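Local coordinates for outer membrane associated protein (Francisella tularensis subsp. tularensis, PDB 6U83), which probably ties the outer membrane to peptidoglycan through this OmpA-like domain, which holds D-alanine in a pocket, the whole protein having possible porin activity, at residues K77-A80 with S81-F85; N84-D88 with S89-S93; L131-S135 with E136-T140; K141-G144 with Y145-L149. All coordinates share one frame; numbering follows the deposited sequence.

Contact 1: K77-A80 with S81-F85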
loop_
_atom_site.group_PDB
_atom_site.type_symbol
_atom_site.label_atom_id
_atom_site.label_comp_id
_atom_site.label_asym_id
_atom_site.label_seq_id
_atom_site.Cartn_x
_atom_site.Cartn_y
_atom_site.Cartn_z
ATOM N N LYS A 77 -6.771 -5.182 7.595
ATOM C CA LYS A 77 -6.240 -4.525 8.786
ATOM C C LYS A 77 -5.258 -3.429 8.395
ATOM O O LYS A 77 -5.365 -2.288 8.861
ATOM C CB LYS A 77 -5.590 -5.546 9.723
ATOM C CG LYS A 77 -6.596 -6.313 10.572
ATOM C CD LYS A 77 -5.909 -7.066 11.716
ATOM C CE LYS A 77 -6.920 -7.752 12.632
ATOM N NZ LYS A 77 -6.268 -8.369 13.830
ATOM N N ALA A 78 -4.325 -3.740 7.491
ATOM C CA ALA A 78 -3.342 -2.741 7.072
ATOM C C ALA A 78 -4.023 -1.522 6.463
ATOM O O ALA A 78 -3.707 -0.378 6.809
ATOM C CB ALA A 78 -2.358 -3.349 6.069
ATOM N N ILE A 79 -4.966 -1.748 5.552
ATOM C CA ILE A 79 -5.599 -0.627 4.861
ATOM C C ILE A 79 -6.305 0.284 5.860
ATOM O O ILE A 79 -6.203 1.516 5.793
ATOM C CB ILE A 79 -6.563 -1.149 3.784
ATOM C CG1 ILE A 79 -5.772 -1.903 2.715
ATOM C CG2 ILE A 79 -7.360 -0.004 3.193
ATOM C CD1 ILE A 79 -6.639 -2.689 1.775
ATOM N N ALA A 80 -7.019 -0.313 6.814
ATOM C CA ALA A 80 -7.753 0.467 7.803
ATOM C C ALA A 80 -6.834 1.409 8.562
ATOM O O ALA A 80 -7.182 2.570 8.800
ATOM C CB ALA A 80 -8.463 -0.470 8.778
ATOM N N SER A 81 -5.659 0.923 8.966
ATOM C CA SER A 81 -4.709 1.785 9.658
ATOM C C SER A 81 -4.130 2.830 8.722
ATOM O O SER A 81 -3.898 3.976 9.123
ATOM C CB SER A 81 -3.589 0.949 10.263
ATOM O OG SER A 81 -4.072 0.213 11.368
ATOM N N PHE A 82 -3.863 2.439 7.479
ATOM C CA PHE A 82 -3.425 3.391 6.468
ATOM C C PHE A 82 -4.426 4.527 6.327
ATOM O O PHE A 82 -4.053 5.704 6.311
ATOM C CB PHE A 82 -3.253 2.650 5.144
ATOM C CG PHE A 82 -2.536 3.428 4.098
ATOM C CD1 PHE A 82 -1.201 3.728 4.242
ATOM C CD2 PHE A 82 -3.186 3.820 2.954
ATOM C CE1 PHE A 82 -0.536 4.416 3.277
ATOM C CE2 PHE A 82 -2.521 4.508 1.989
ATOM C CZ PHE A 82 -1.192 4.807 2.151
ATOM N N VAL A 83 -5.716 4.189 6.234
ATOM C CA VAL A 83 -6.749 5.204 6.058
ATOM C C VAL A 83 -6.859 6.079 7.302
ATOM O O VAL A 83 -7.033 7.303 7.204
ATOM C CB VAL A 83 -8.090 4.533 5.709
ATOM C CG1 VAL A 83 -9.226 5.538 5.746
ATOM C CG2 VAL A 83 -8.003 3.865 4.340
ATOM N N ASN A 84 -6.758 5.467 8.488
ATOM C CA ASN A 84 -6.827 6.208 9.746
ATOM C C ASN A 84 -5.754 7.289 9.817
ATOM O O ASN A 84 -5.981 8.366 10.385
ATOM C CB ASN A 84 -6.687 5.234 10.923
ATOM C CG ASN A 84 -7.589 5.585 12.093
ATOM O OD1 ASN A 84 -8.756 5.187 12.130
ATOM N ND2 ASN A 84 -7.053 6.322 13.063
ATOM N N PHE A 85 -4.586 7.024 9.235
ATOM C CA PHE A 85 -3.528 8.024 9.177
ATOM C C PHE A 85 -3.869 9.130 8.184
ATOM O O PHE A 85 -3.638 10.315 8.458
ATOM C CB PHE A 85 -2.222 7.329 8.807
ATOM C CG PHE A 85 -1.054 8.255 8.630
ATOM C CD1 PHE A 85 -0.439 8.829 9.721
ATOM C CD2 PHE A 85 -0.535 8.494 7.374
ATOM C CE1 PHE A 85 0.650 9.650 9.563
ATOM C CE2 PHE A 85 0.552 9.320 7.210
ATOM C CZ PHE A 85 1.147 9.898 8.307
#

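Contact 2: N84-D88 with S89-S93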
loop_
_atom_site.group_PDB
_atom_site.type_symbol
_atom_site.label_atom_id
_atom_site.label_comp_id
_atom_site.label_asym_id
_atom_site.label_seq_id
_atom_site.Cartn_x
_atom_site.Cartn_y
_atom_site.Cartn_z
ATOM N N ASN A 84 -6.758 5.467 8.488
ATOM C CA ASN A 84 -6.827 6.208 9.746
ATOM C C ASN A 84 -5.754 7.289 9.817
ATOM O O ASN A 84 -5.981 8.366 10.385
ATOM C CB ASN A 84 -6.687 5.234 10.923
ATOM C CG ASN A 84 -7.589 5.585 12.093
ATOM O OD1 ASN A 84 -8.756 5.187 12.130
ATOM N ND2 ASN A 84 -7.053 6.322 13.063
ATOM N N PHE A 85 -4.586 7.024 9.235
ATOM C CA PHE A 85 -3.528 8.024 9.177
ATOM C C PHE A 85 -3.869 9.130 8.184
ATOM O O PHE A 85 -3.638 10.315 8.458
ATOM C CB PHE A 85 -2.222 7.329 8.807
ATOM C CG PHE A 85 -1.054 8.255 8.630
ATOM C CD1 PHE A 85 -0.439 8.829 9.721
ATOM C CD2 PHE A 85 -0.535 8.494 7.374
ATOM C CE1 PHE A 85 0.650 9.650 9.563
ATOM C CE2 PHE A 85 0.552 9.320 7.210
ATOM C CZ PHE A 85 1.147 9.898 8.307
ATOM N N ILE A 86 -4.424 8.758 7.029
ATOM C CA ILE A 86 -4.823 9.744 6.031
ATOM C C ILE A 86 -5.873 10.690 6.605
ATOM O O ILE A 86 -5.777 11.913 6.452
ATOM C CB ILE A 86 -5.329 9.039 4.761
ATOM C CG1 ILE A 86 -4.174 8.313 4.076
ATOM C CG2 ILE A 86 -5.991 10.032 3.805
ATOM C CD1 ILE A 86 -4.647 7.222 3.152
ATOM N N LYS A 87 -6.888 10.142 7.281
ATOM C CA LYS A 87 -7.931 10.999 7.842
ATOM C C LYS A 87 -7.396 11.877 8.968
ATOM O O LYS A 87 -7.888 12.992 9.175
ATOM C CB LYS A 87 -9.106 10.157 8.341
ATOM C CG LYS A 87 -9.904 9.462 7.243
ATOM C CD LYS A 87 -11.243 8.912 7.762
ATOM C CE LYS A 87 -11.059 7.752 8.733
ATOM N NZ LYS A 87 -12.351 7.323 9.346
ATOM N N ASP A 88 -6.393 11.399 9.702
ATOM C CA ASP A 88 -5.853 12.198 10.794
ATOM C C ASP A 88 -4.853 13.226 10.295
ATOM O O ASP A 88 -4.799 14.343 10.817
ATOM C CB ASP A 88 -5.210 11.297 11.846
ATOM C CG ASP A 88 -6.214 10.786 12.859
ATOM O OD1 ASP A 88 -7.097 11.574 13.269
ATOM O OD2 ASP A 88 -6.126 9.597 13.242
ATOM N N SER A 89 -4.058 12.874 9.291
ATOM C CA SER A 89 -3.102 13.817 8.728
ATOM C C SER A 89 -3.747 14.827 7.795
ATOM O O SER A 89 -3.049 15.715 7.296
ATOM C CB SER A 89 -2.003 13.063 7.983
ATOM O OG SER A 89 -1.326 12.187 8.866
ATOM N N ASN A 90 -5.054 14.717 7.562
ATOM C CA ASN A 90 -5.754 15.560 6.598
ATOM C C ASN A 90 -5.033 15.546 5.247
ATOM O O ASN A 90 -4.873 16.576 4.585
ATOM C CB ASN A 90 -5.921 16.978 7.144
ATOM C CG ASN A 90 -6.574 16.993 8.519
ATOM O OD1 ASN A 90 -5.893 17.068 9.546
ATOM N ND2 ASN A 90 -7.900 16.895 8.544
ATOM N N ILE A 91 -4.589 14.352 4.843
ATOM C CA ILE A 91 -3.852 14.196 3.596
ATOM C C ILE A 91 -4.799 14.339 2.413
ATOM O O ILE A 91 -5.948 13.871 2.437
ATOM C CB ILE A 91 -3.107 12.847 3.589
ATOM C CG1 ILE A 91 -1.838 12.954 4.448
ATOM C CG2 ILE A 91 -2.777 12.384 2.172
ATOM C CD1 ILE A 91 -1.064 11.667 4.567
ATOM N N SER A 92 -4.310 14.996 1.361
ATOM C CA SER A 92 -5.149 15.390 0.233
ATOM C C SER A 92 -5.555 14.195 -0.623
ATOM O O SER A 92 -6.749 13.933 -0.814
ATOM C CB SER A 92 -4.404 16.434 -0.603
ATOM O OG SER A 92 -3.015 16.134 -0.621
ATOM N N SER A 93 -4.575 13.474 -1.172
ATOM C CA SER A 93 -4.851 12.414 -2.132
ATOM C C SER A 93 -3.841 11.287 -1.982
ATOM O O SER A 93 -2.717 11.498 -1.514
ATOM C CB SER A 93 -4.816 12.936 -3.578
ATOM O OG SER A 93 -3.558 12.679 -4.180
#

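Contact 3: L131-S135 with E136-T140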
loop_
_atom_site.group_PDB
_atom_site.type_symbol
_atom_site.label_atom_id
_atom_site.label_comp_id
_atom_site.label_asym_id
_atom_site.label_seq_id
_atom_site.Cartn_x
_atom_site.Cartn_y
_atom_site.Cartn_z
ATOM N N LEU A 131 -14.447 2.651 4.532
ATOM C CA LEU A 131 -13.912 3.137 5.793
ATOM C C LEU A 131 -14.166 4.620 6.050
ATOM O O LEU A 131 -13.698 5.136 7.071
ATOM C CB LEU A 131 -12.417 2.852 5.830
ATOM C CG LEU A 131 -12.128 1.354 5.735
ATOM C CD1 LEU A 131 -10.637 1.082 5.723
ATOM C CD2 LEU A 131 -12.785 0.632 6.887
ATOM N N GLY A 132 -14.877 5.321 5.171
ATOM C CA GLY A 132 -15.174 6.726 5.378
ATOM C C GLY A 132 -14.243 7.701 4.693
ATOM O O GLY A 132 -14.282 8.899 5.013
ATOM N N LEU A 133 -13.400 7.227 3.777
ATOM C CA LEU A 133 -12.552 8.083 2.961
ATOM C C LEU A 133 -13.255 8.378 1.643
ATOM O O LEU A 133 -13.908 7.508 1.064
ATOM C CB LEU A 133 -11.202 7.413 2.704
ATOM C CG LEU A 133 -10.108 8.282 2.091
ATOM C CD1 LEU A 133 -9.676 9.367 3.068
ATOM C CD2 LEU A 133 -8.932 7.415 1.691
ATOM N N ASP A 134 -13.115 9.605 1.165
ATOM C CA ASP A 134 -13.912 10.054 0.034
ATOM C C ASP A 134 -13.244 9.706 -1.295
ATOM O O ASP A 134 -12.025 9.826 -1.448
ATOM C CB ASP A 134 -14.159 11.552 0.169
ATOM C CG ASP A 134 -14.595 11.926 1.580
ATOM O OD1 ASP A 134 -15.671 11.458 2.015
ATOM O OD2 ASP A 134 -13.840 12.640 2.273
ATOM N N SER A 135 -14.063 9.270 -2.260
ATOM C CA SER A 135 -13.561 8.690 -3.503
ATOM C C SER A 135 -12.723 9.669 -4.308
ATOM O O SER A 135 -11.886 9.236 -5.109
ATOM C CB SER A 135 -14.727 8.199 -4.364
ATOM O OG SER A 135 -15.427 9.293 -4.939
ATOM N N GLU A 136 -12.952 10.976 -4.141
ATOM C CA GLU A 136 -12.164 11.976 -4.853
ATOM C C GLU A 136 -10.722 12.020 -4.377
ATOM O O GLU A 136 -9.835 12.402 -5.148
ATOM C CB GLU A 136 -12.795 13.363 -4.695
ATOM C CG GLU A 136 -13.195 13.706 -3.269
ATOM C CD GLU A 136 -14.689 13.559 -3.044
ATOM O OE1 GLU A 136 -15.377 14.593 -2.883
ATOM O OE2 GLU A 136 -15.174 12.405 -3.049
ATOM N N LYS A 137 -10.465 11.649 -3.131
ATOM C CA LYS A 137 -9.100 11.633 -2.635
ATOM C C LYS A 137 -8.300 10.434 -3.128
ATOM O O LYS A 137 -7.192 10.223 -2.623
ATOM C CB LYS A 137 -9.095 11.649 -1.102
ATOM C CG LYS A 137 -9.833 12.825 -0.482
ATOM C CD LYS A 137 -9.582 12.908 1.019
ATOM C CE LYS A 137 -10.480 13.953 1.662
ATOM N NZ LYS A 137 -10.547 15.230 0.866
ATOM N N ILE A 138 -8.804 9.644 -4.083
ATOM C CA ILE A 138 -8.202 8.346 -4.388
ATOM C C ILE A 138 -7.972 8.211 -5.882
ATOM O O ILE A 138 -8.898 8.385 -6.680
ATOM C CB ILE A 138 -9.059 7.172 -3.879
ATOM C CG1 ILE A 138 -9.229 7.244 -2.364
ATOM C CG2 ILE A 138 -8.395 5.854 -4.226
ATOM C CD1 ILE A 138 -10.214 6.235 -1.832
ATOM N N ILE A 139 -6.740 7.868 -6.251
ATOM C CA ILE A 139 -6.339 7.643 -7.633
ATOM C C ILE A 139 -5.778 6.236 -7.734
ATOM O O ILE A 139 -4.926 5.847 -6.927
ATOM C CB ILE A 139 -5.286 8.663 -8.095
ATOM C CG1 ILE A 139 -5.801 10.090 -7.910
ATOM C CG2 ILE A 139 -4.891 8.379 -9.534
ATOM C CD1 ILE A 139 -5.298 10.760 -6.645
ATOM N N THR A 140 -6.229 5.486 -8.741
ATOM C CA THR A 140 -5.802 4.110 -8.935
ATOM C C THR A 140 -5.056 3.966 -10.256
ATOM O O THR A 140 -5.423 4.578 -11.268
ATOM C CB THR A 140 -6.994 3.144 -8.881
ATOM O OG1 THR A 140 -7.866 3.363 -9.993
ATOM C CG2 THR A 140 -7.781 3.353 -7.600
#

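Contact 4: K141-G144 with Y145-L149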
loop_
_atom_site.group_PDB
_atom_site.type_symbol
_atom_site.label_atom_id
_atom_site.label_comp_id
_atom_site.label_asym_id
_atom_site.label_seq_id
_atom_site.Cartn_x
_atom_site.Cartn_y
_atom_site.Cartn_z
ATOM N N LYS A 141 -3.989 3.165 -10.211
ATOM C CA LYS A 141 -3.127 2.825 -11.331
ATOM C C LYS A 141 -2.822 1.338 -11.277
ATOM O O LYS A 141 -2.562 0.792 -10.199
ATOM C CB LYS A 141 -1.801 3.579 -11.277
ATOM C CG LYS A 141 -1.811 5.037 -11.693
ATOM C CD LYS A 141 -0.379 5.572 -11.632
ATOM C CE LYS A 141 -0.134 6.764 -12.566
ATOM N NZ LYS A 141 1.317 7.176 -12.569
ATOM N N GLY A 142 -2.853 0.686 -12.432
ATOM C CA GLY A 142 -2.398 -0.690 -12.577
ATOM C C GLY A 142 -1.097 -0.716 -13.351
ATOM O O GLY A 142 -0.855 0.139 -14.197
ATOM N N PHE A 143 -0.241 -1.686 -13.046
ATOM C CA PHE A 143 1.037 -1.790 -13.731
ATOM C C PHE A 143 1.283 -3.170 -14.315
ATOM O O PHE A 143 2.317 -3.378 -14.963
ATOM C CB PHE A 143 2.190 -1.431 -12.779
ATOM C CG PHE A 143 2.230 0.029 -12.400
ATOM C CD1 PHE A 143 2.940 0.933 -13.164
ATOM C CD2 PHE A 143 1.552 0.495 -11.283
ATOM C CE1 PHE A 143 2.968 2.274 -12.832
ATOM C CE2 PHE A 143 1.584 1.826 -10.936
ATOM C CZ PHE A 143 2.289 2.720 -11.713
ATOM N N GLY A 144 0.371 -4.114 -14.108
ATOM C CA GLY A 144 0.641 -5.450 -14.577
ATOM C C GLY A 144 1.871 -6.015 -13.900
ATOM O O GLY A 144 2.256 -5.622 -12.783
ATOM N N TYR A 145 2.535 -6.927 -14.607
ATOM C CA TYR A 145 3.779 -7.484 -14.105
ATOM C C TYR A 145 4.999 -6.663 -14.507
ATOM O O TYR A 145 6.076 -7.226 -14.742
ATOM C CB TYR A 145 3.915 -8.950 -14.524
ATOM C CG TYR A 145 3.827 -9.306 -16.003
ATOM C CD1 TYR A 145 4.785 -8.866 -16.910
ATOM C CD2 TYR A 145 2.829 -10.165 -16.474
ATOM C CE1 TYR A 145 4.726 -9.237 -18.244
ATOM C CE2 TYR A 145 2.765 -10.538 -17.815
ATOM C CZ TYR A 145 3.720 -10.076 -18.685
ATOM O OH TYR A 145 3.682 -10.439 -20.006
ATOM N N ASN A 146 4.863 -5.344 -14.595
ATOM C CA ASN A 146 6.027 -4.476 -14.657
ATOM C C ASN A 146 6.349 -3.989 -13.245
ATOM O O ASN A 146 5.562 -4.165 -12.313
ATOM C CB ASN A 146 5.786 -3.294 -15.594
ATOM C CG ASN A 146 5.441 -3.726 -17.019
ATOM O OD1 ASN A 146 6.275 -4.290 -17.735
ATOM N ND2 ASN A 146 4.209 -3.445 -17.439
ATOM N N ASP A 147 7.518 -3.373 -13.087
ATOM C CA ASP A 147 7.969 -2.927 -11.766
ATOM C C ASP A 147 7.880 -4.055 -10.739
ATOM O O ASP A 147 7.456 -3.844 -9.600
ATOM C CB ASP A 147 7.162 -1.719 -11.272
ATOM C CG ASP A 147 7.353 -0.471 -12.126
ATOM O OD1 ASP A 147 8.156 -0.505 -13.086
ATOM O OD2 ASP A 147 6.679 0.544 -11.831
ATOM N N THR A 148 8.233 -5.276 -11.144
ATOM C CA THR A 148 8.270 -6.337 -10.150
ATOM C C THR A 148 9.355 -6.032 -9.130
ATOM O O THR A 148 10.300 -5.287 -9.394
ATOM C CB THR A 148 8.515 -7.712 -10.783
ATOM O OG1 THR A 148 9.823 -7.760 -11.368
ATOM C CG2 THR A 148 7.460 -8.019 -11.823
ATOM N N LEU A 149 9.206 -6.610 -7.944
ATOM C CA LEU A 149 10.094 -6.264 -6.843
ATOM C C LEU A 149 11.530 -6.694 -7.128
ATOM O O LEU A 149 11.788 -7.737 -7.737
ATOM C CB LEU A 149 9.587 -6.892 -5.548
ATOM C CG LEU A 149 8.301 -6.248 -5.025
ATOM C CD1 LEU A 149 7.754 -7.037 -3.855
ATOM C CD2 LEU A 149 8.560 -4.803 -4.607
#

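Contact 1: K77-A80 with S81-F85
Val83 leans back against Ile79 one turn earlier in helix 73-89, and its branches are the ones to follow. Val83 CB sits 3.6 Å from Ile79 O. From there the two methyls part. With CG1 anti to the backbone N (chi1 171°), Val83 CG2 falls beside that N and faces the preceding turn, where it lies 3.3 Å from Ile79 O. Its tip then meets another methyl: Val83 CG2 and Ile79 CG2 stand 4.1 Å apart, the two side chains slanting across each other. CG1 leads the other way and packs on Leu133.

Underneath, four successive i to i+4 bonds hold the turn. Val83 N reaches Ile79 O at 2.8 Å and Phe82 N reaches Ala78 O at 2.9 Å, both donors sitting almost in line with the carbonyl. The bond from Asn84 N to Ala80 O, also 2.9 Å, is less direct, its donor tilted 26° from the carbonyl plane, while Ser81 N to Lys77 O is longer at 3.2 Å. Phe82 touches this turn through its CB, 3.2 Å from Ile79 O, and the ring beyond leads off to Val58, Ala164 and Val166 on the sheet. Ile79 and Val83 both rest on Met128 of helix 110-130, whereas Lys77 lies exposed. One flank buried against sheet and neighbouring helix, with polar residues on the other, is the pattern of an amphipathic helix in the alpha/beta OmpA-like domain.

Contact 2: N84-D88 with S89-S93
The end of helix 73-89 is where Ser89 and Ile91 fold back on Phe85 and Ile86: Asn90 takes a positive phi, the helix stops, and the chain turns toward strand 94-98. Two donors of Ser89 converge on one acceptor. Its backbone N makes a regular i to i+4 helical bond to Phe85 O at 2.7 Å, and its hydroxyl gives its proton to the same oxygen, Ser89 OG to Phe85 O being 3.0 Å. The hydroxyl can do so because OG is turned beside its own backbone N (chi1 -60°); it comes from above the carbonyl plane, 36° out of it. Ser89 OG also rests over one face of the Phe85 ring, displaced toward the rim, nearest Phe85 CE1 at 3.3 Å.

Past the turn, Ile91 N returns to Ile86 O at 3.2 Å, this time in the carbonyl plane. The Ile91 side chain follows: Ile91 CB stands 4.0 Å from Ile86 CG2, the two chains roughly at right angles, while Ile91 CD1 reaches Phe85 CE2 at 3.9 Å. Beyond these, Phe85 and Ile91 both continue onto Val166 of the sheet.

Carbonyls at a helix C-terminus run short of amide partners, and here Ile86 O gains one from beyond the turn. Phe85 O, with the hydroxyl as second donor, is probably more strongly polarised, while Ser89 OG probably turns its oxygen rather than its proton to the ring.

Contact 3: L131-S135 with E136-T140
Leu133 and Ile138 meet at a slant, methyl to methyl, Leu133 CD2 lying 3.9 Å from Ile138 CD1. Leu133 can reach forward because its CG stands anti to the backbone N (chi1 -169°). Its other methyl, Leu133 CD1, touches the aliphatic part of Lys137 at CD, 4.1 Å away, so the branch straddles both residues.

Asp134 and Lys137 run side by side and point the same way. Asp134 OD2 lies 3.7 Å from Lys137 CE, yet the bend at the end of the lysine leaves Lys137 NZ 4.4 Å from that oxygen, so the opposite charges are near each other without pairing directly. Glu136 curls back by its bent chi2, bringing Glu136 OE2 to within 3.5 Å of Asp134 CB.

The backbone sets these positions. Lys137 N bonds to Asp134 O at 2.9 Å, and Ile138 N to Ser135 O at 3.3 Å, both donors well above the carbonyl planes, as fits the tight turns of a short 3-10 segment. Gly132 closes helix 110-130 with a Schellman motif, and Ile138 packs on Met128 of that helix. The loop leads the chain from helix 110-130 into strand 138-142, completing a beta-alpha-beta crossover from the parallel strand 94-98.

Contact 4: K141-G144 with Y145-L149
Phe143 and Asn146 close a beta turn, nearest to type II', straight after strand 138-142. The tight part centres on one oxygen. Phe143 O takes the backbone N of Asn146 at 3.2 Å and the side-chain ND2 of the same residue at 3.1 Å. These two donors come from opposite faces of the carbonyl plane, ND2 tilted 22° from it and N well above it. Both fit because the asparagine's CG is swung beside its own backbone N (chi1 -58°), so that the amide folds back over the turn. Gly144 takes the first corner with a positive phi of 62°, a shape that favours glycine, and its own N is bonded to Ser117 OG of helix 110-130.

At the next corner, the Tyr145 side chain touches the turn through CB, 3.6 Å from Gly144 C. Its ring is directed elsewhere, onto Asn113 and Gln102. Asn113 lines the D-alanine pocket, and the Tyr145 side chain stops about 6 Å from that ligand at the nearest atoms, so the turn borders the site expected to receive peptidoglycan peptide in this family.

The other side is looser. Asn146 and Asp147 are exposed, and only a distant touch joins Asp147 to Phe143, whose ring lies nearly parallel to that of Tyr99. The carboxylate crosses obliquely, its plane turned from the phenyl plane by a modest angle, and its closest approach is Asp147 OD2 to Phe143 CD1 at 4.0 Å.

How the contacts relate
Contacts 1 and 2 follow each other along helix 73-89, sharing Asn84 and Phe85; contact 1 lies deeper, with regular backbone bonds and aliphatic packing, while contact 2 ends the helix with a hydroxyl and a bond from beyond the turn. Contacts 3 and 4 stand at the two ends of strand 138-142, both near the surface and built on turns. Contact 3 packs against helix 73-89 and the loop that follows it: Leu131 CD1 meets Ala80 CA at 3.6 Å, and Lys137 lies against Ser92. Contact 4 lies on the far side of the chain's centre from contacts 1 and 2, its centre about 23 Å from that of contact 1, and alone borders the D-alanine pocket.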